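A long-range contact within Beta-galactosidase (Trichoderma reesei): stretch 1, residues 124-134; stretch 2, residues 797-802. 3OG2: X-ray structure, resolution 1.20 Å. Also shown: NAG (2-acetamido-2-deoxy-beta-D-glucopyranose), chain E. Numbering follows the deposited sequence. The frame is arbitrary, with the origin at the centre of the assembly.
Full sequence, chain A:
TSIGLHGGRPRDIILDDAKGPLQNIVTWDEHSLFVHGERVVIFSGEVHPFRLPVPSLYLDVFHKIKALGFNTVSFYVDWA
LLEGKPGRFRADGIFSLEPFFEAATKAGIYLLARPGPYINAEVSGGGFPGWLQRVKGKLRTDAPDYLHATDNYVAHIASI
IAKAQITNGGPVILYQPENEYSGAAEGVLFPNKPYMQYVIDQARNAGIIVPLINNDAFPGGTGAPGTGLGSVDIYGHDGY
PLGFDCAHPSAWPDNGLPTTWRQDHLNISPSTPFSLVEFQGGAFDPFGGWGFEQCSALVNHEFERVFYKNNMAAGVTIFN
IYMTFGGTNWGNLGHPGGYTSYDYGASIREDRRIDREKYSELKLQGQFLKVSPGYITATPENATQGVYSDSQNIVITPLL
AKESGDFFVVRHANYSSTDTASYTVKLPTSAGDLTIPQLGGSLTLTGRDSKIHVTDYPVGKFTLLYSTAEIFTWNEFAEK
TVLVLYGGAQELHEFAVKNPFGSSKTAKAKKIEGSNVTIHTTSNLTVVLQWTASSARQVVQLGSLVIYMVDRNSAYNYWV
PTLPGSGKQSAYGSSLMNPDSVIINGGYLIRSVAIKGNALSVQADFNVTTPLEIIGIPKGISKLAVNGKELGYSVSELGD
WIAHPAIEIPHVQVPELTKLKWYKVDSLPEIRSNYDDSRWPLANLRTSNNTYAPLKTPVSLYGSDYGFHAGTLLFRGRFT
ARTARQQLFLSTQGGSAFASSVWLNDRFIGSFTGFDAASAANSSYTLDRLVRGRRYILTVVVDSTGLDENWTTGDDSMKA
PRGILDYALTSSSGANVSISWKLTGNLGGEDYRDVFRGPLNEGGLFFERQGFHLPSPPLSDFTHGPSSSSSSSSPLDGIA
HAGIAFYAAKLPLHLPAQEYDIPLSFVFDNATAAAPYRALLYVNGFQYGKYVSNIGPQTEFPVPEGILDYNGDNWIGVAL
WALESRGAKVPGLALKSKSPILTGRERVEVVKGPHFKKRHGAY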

# COMPACT_ATOMS: atom_id res chain seq x y z
N SER A 124 -6.03 10.82 -6.49
CA SER A 124 -6.55 11.93 -7.28
C SER A 124 -5.86 13.24 -6.84
O SER A 124 -5.78 13.54 -5.64
CB SER A 124 -8.06 12.04 -7.05
OG SER A 124 -8.56 13.07 -7.92
N GLY A 125 -5.37 13.99 -7.82
CA GLY A 125 -4.69 15.29 -7.65
C GLY A 125 -3.34 15.13 -6.97
O GLY A 125 -2.74 16.16 -6.57
N GLY A 126 -2.82 13.91 -6.76
CA GLY A 126 -1.67 13.72 -5.93
C GLY A 126 -1.89 14.24 -4.50
O GLY A 126 -0.90 14.52 -3.80
N GLY A 127 -3.13 14.28 -4.07
CA GLY A 127 -3.50 14.76 -2.73
C GLY A 127 -4.11 16.14 -2.79
O GLY A 127 -4.81 16.56 -1.84
N PHE A 128 -3.88 16.91 -3.86
CA PHE A 128 -4.41 18.26 -3.92
C PHE A 128 -5.93 18.23 -4.13
O PHE A 128 -6.38 17.60 -5.11
CB PHE A 128 -3.78 19.01 -5.11
CG PHE A 128 -2.34 19.44 -4.90
CD1 PHE A 128 -1.80 19.62 -3.63
CD2 PHE A 128 -1.56 19.68 -6.04
CE1 PHE A 128 -0.47 20.08 -3.48
CE2 PHE A 128 -0.26 20.17 -5.85
CZ PHE A 128 0.26 20.40 -4.60
N PRO A 129 -6.71 18.92 -3.32
CA PRO A 129 -8.14 19.03 -3.59
C PRO A 129 -8.38 19.71 -4.95
O PRO A 129 -7.63 20.60 -5.42
CB PRO A 129 -8.68 19.94 -2.49
CG PRO A 129 -7.64 19.81 -1.39
CD PRO A 129 -6.32 19.66 -2.11
N GLY A 130 -9.48 19.34 -5.62
CA GLY A 130 -9.74 19.86 -6.97
C GLY A 130 -9.94 21.38 -6.99
O GLY A 130 -9.78 21.98 -8.07
N TRP A 131 -10.29 21.99 -5.83
CA TRP A 131 -10.38 23.45 -5.85
C TRP A 131 -9.04 24.15 -6.04
O TRP A 131 -9.06 25.36 -6.33
CB TRP A 131 -11.12 23.91 -4.61
CG TRP A 131 -10.76 23.37 -3.27
CD1 TRP A 131 -11.36 22.36 -2.63
CD2 TRP A 131 -9.74 23.87 -2.41
NE1 TRP A 131 -10.80 22.14 -1.41
CE2 TRP A 131 -9.80 23.06 -1.24
CE3 TRP A 131 -8.79 24.91 -2.47
CZ2 TRP A 131 -8.95 23.23 -0.13
CZ3 TRP A 131 -7.96 25.05 -1.35
CH2 TRP A 131 -8.04 24.23 -0.21
N LEU A 132 -7.91 23.43 -5.99
CA LEU A 132 -6.66 24.08 -6.40
C LEU A 132 -6.62 24.34 -7.88
O LEU A 132 -5.78 25.10 -8.35
CB LEU A 132 -5.46 23.23 -5.97
CG LEU A 132 -5.08 23.34 -4.49
CD1 LEU A 132 -3.73 22.62 -4.30
CD2 LEU A 132 -5.03 24.67 -3.81
N GLN A 133 -7.54 23.75 -8.71
CA GLN A 133 -7.60 24.18 -10.08
C GLN A 133 -8.01 25.65 -10.21
O GLN A 133 -7.72 26.24 -11.25
CB GLN A 133 -8.60 23.32 -10.89
CG GLN A 133 -8.25 21.84 -10.87
CD GLN A 133 -8.74 21.08 -12.08
OE1 GLN A 133 -9.69 21.54 -12.77
NE2 GLN A 133 -8.18 19.90 -12.38
N ARG A 134 -8.60 26.23 -9.16
CA ARG A 134 -9.00 27.61 -9.20
C ARG A 134 -7.94 28.53 -8.59
O ARG A 134 -8.16 29.73 -8.42
CB ARG A 134 -10.30 27.79 -8.41
CG ARG A 134 -11.41 26.92 -9.03
CD ARG A 134 -12.78 27.37 -8.53
NE ARG A 134 -12.96 27.46 -7.08
CZ ARG A 134 -13.42 26.46 -6.31
NH1 ARG A 134 -13.75 25.28 -6.86
NH2 ARG A 134 -13.61 26.62 -5.00
N SER A 797 0.21 20.06 -13.88
CA SER A 797 -0.60 19.02 -14.48
C SER A 797 -1.82 18.60 -13.69
O SER A 797 -2.80 18.10 -14.28
CB SER A 797 0.28 17.77 -14.71
OG SER A 797 0.95 17.41 -13.51
N MET A 798 -1.83 18.81 -12.37
CA MET A 798 -3.06 18.49 -11.60
C MET A 798 -4.22 19.38 -12.03
O MET A 798 -5.39 19.04 -11.80
CB MET A 798 -2.71 18.61 -10.11
CG MET A 798 -3.96 18.54 -9.22
SD MET A 798 -4.55 20.23 -8.85
CE MET A 798 -6.20 19.80 -8.26
N LYS A 799 -3.92 20.54 -12.66
CA LYS A 799 -4.99 21.45 -13.08
C LYS A 799 -5.64 21.01 -14.37
O LYS A 799 -6.53 21.73 -14.84
CB LYS A 799 -4.43 22.88 -13.23
CG LYS A 799 -3.95 23.44 -11.88
CD LYS A 799 -3.54 24.92 -12.07
CE LYS A 799 -3.03 25.49 -10.75
NZ LYS A 799 -2.36 26.82 -11.02
N ALA A 800 -5.27 19.86 -14.96
CA ALA A 800 -5.97 19.41 -16.17
C ALA A 800 -7.47 19.30 -15.89
O ALA A 800 -7.84 18.56 -14.98
CB ALA A 800 -5.43 18.08 -16.64
N PRO A 801 -8.32 20.03 -16.57
CA PRO A 801 -9.74 20.03 -16.21
C PRO A 801 -10.46 18.75 -16.59
O PRO A 801 -9.97 17.90 -17.35
CB PRO A 801 -10.31 21.24 -16.94
CG PRO A 801 -9.36 21.56 -17.99
CD PRO A 801 -7.98 21.05 -17.57
N ARG A 802 -11.67 18.68 -16.06
CA ARG A 802 -12.58 17.57 -16.42
C ARG A 802 -13.83 18.20 -16.96
O ARG A 802 -14.37 19.15 -16.34
CB ARG A 802 -12.92 16.71 -15.21
CG ARG A 802 -11.64 16.15 -14.56
CD ARG A 802 -11.05 15.07 -15.45
NE ARG A 802 -9.84 14.42 -14.97
CZ ARG A 802 -8.63 14.63 -15.52
NH1 ARG A 802 -8.44 15.52 -16.49
NH2 ARG A 802 -7.62 13.93 -15.04
C1 NAG E . -10.32 33.34 -8.64
C2 NAG E . -11.32 32.92 -7.55
C3 NAG E . -11.73 34.05 -6.62
C4 NAG E . -10.52 34.83 -6.07
C5 NAG E . -9.58 35.13 -7.26
C6 NAG E . -8.35 35.91 -6.77
C7 NAG E . -12.93 31.06 -7.62
C8 NAG E . -14.37 30.78 -8.00
N2 NAG E . -12.49 32.25 -8.05
O3 NAG E . -12.52 33.59 -5.53
O4 NAG E . -10.99 36.05 -5.48
O5 NAG E . -9.21 33.89 -7.91
O6 NAG E . -7.67 36.61 -7.79
O7 NAG E . -12.44 30.37 -6.71
O HOH W 1 -12.15 20.26 -13.70

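How do two short segments, whose touching residues are at least 665 positions apart in sequence, come to lie together? Neither is a regular strand or a long helix. Stretch 1 turns through its glycines, where Gly127 N bonds to Ser124 O and Phe128 N to Gly125 O, and then enters a 3-10 segment from Gly130 to Arg134. Stretch 2 begins with its own 3-10 turn at Ser797 to Lys799, which Ala800 N closes by bonding to Ser797 O. The backbones approach at two places: the CA of Gly125 lies 5.3 Å from the CA of Met798, and the CA of Gln133 lies 4.8 Å from the CA of Lys799. No backbone-to-backbone hydrogen bond joins them, so side chains hold the contact, which buries 382 Å² in all.

What does Met798 do with its long, flexible side chain? It points toward stretch 1 and lies along it. Chi1 is t (170°) and chi3 is t (164°), but chi2 sits between wells at -95°, and this conformation leaves the methyl close to the chain from Pro129 to Gly130. There CE is 3.3 Å from Pro129 O and 3.8 Å from Gly130 CA. Pro129 O already accepts a hydrogen bond from Leu132 N, so the methyl rests against an oxygen whose bonding is served within the turn. Farther up the side chain, Met798 CG lies 3.7 Å from Gly125 CA. A CB on Gly125 would collide with Phe128 O of its own stretch, and its positive phi of 68° also favours glycine.

Which apolar groups complete the methionine's surroundings? The CB of Phe128 points toward stretch 2 and lies 4.0 Å from Met798 SD; chi1 in m then places the ring so that the sulfur lies oblique to it, 5.4 Å from its centroid, in a sulfur-aromatic contact. Leu132 adds its CB, 4.2 Å from Met798 CE, while Gln133 CG comes within 3.9 Å of the same methyl. The polarizable sulfur and the methyl thus gain dispersion contacts with several carbon groups, without needing a polar partner.

Why does Gln133 matter so much to the polar side of the contact? Its CA-to-CB bond points sideways, yet with chi1 m and chi2 t the chain extends until its amide reaches stretch 2. NE2 donates to Met798 O at 3.0 Å and to Ala800 O at 2.9 Å, so one amide nitrogen spends both its hydrogens on the backbone carbonyls around the end of the 3-10 turn. At the other end of the amide, OE1 accepts a hydrogen bond from a water at 2.9 Å; that water's oxygen in turn accepts from Arg802 N, also at 2.9 Å, extending the link along stretch 2.

How does Lys799 pass this site? From chi1 m it runs through three t angles, nearly fully extended, and its CE lies 3.7 Å from Leu132 O. Its aliphatic part therefore packs against stretch 1, while NZ hydrogen-bonds to a residue just beyond the ends of the stretches.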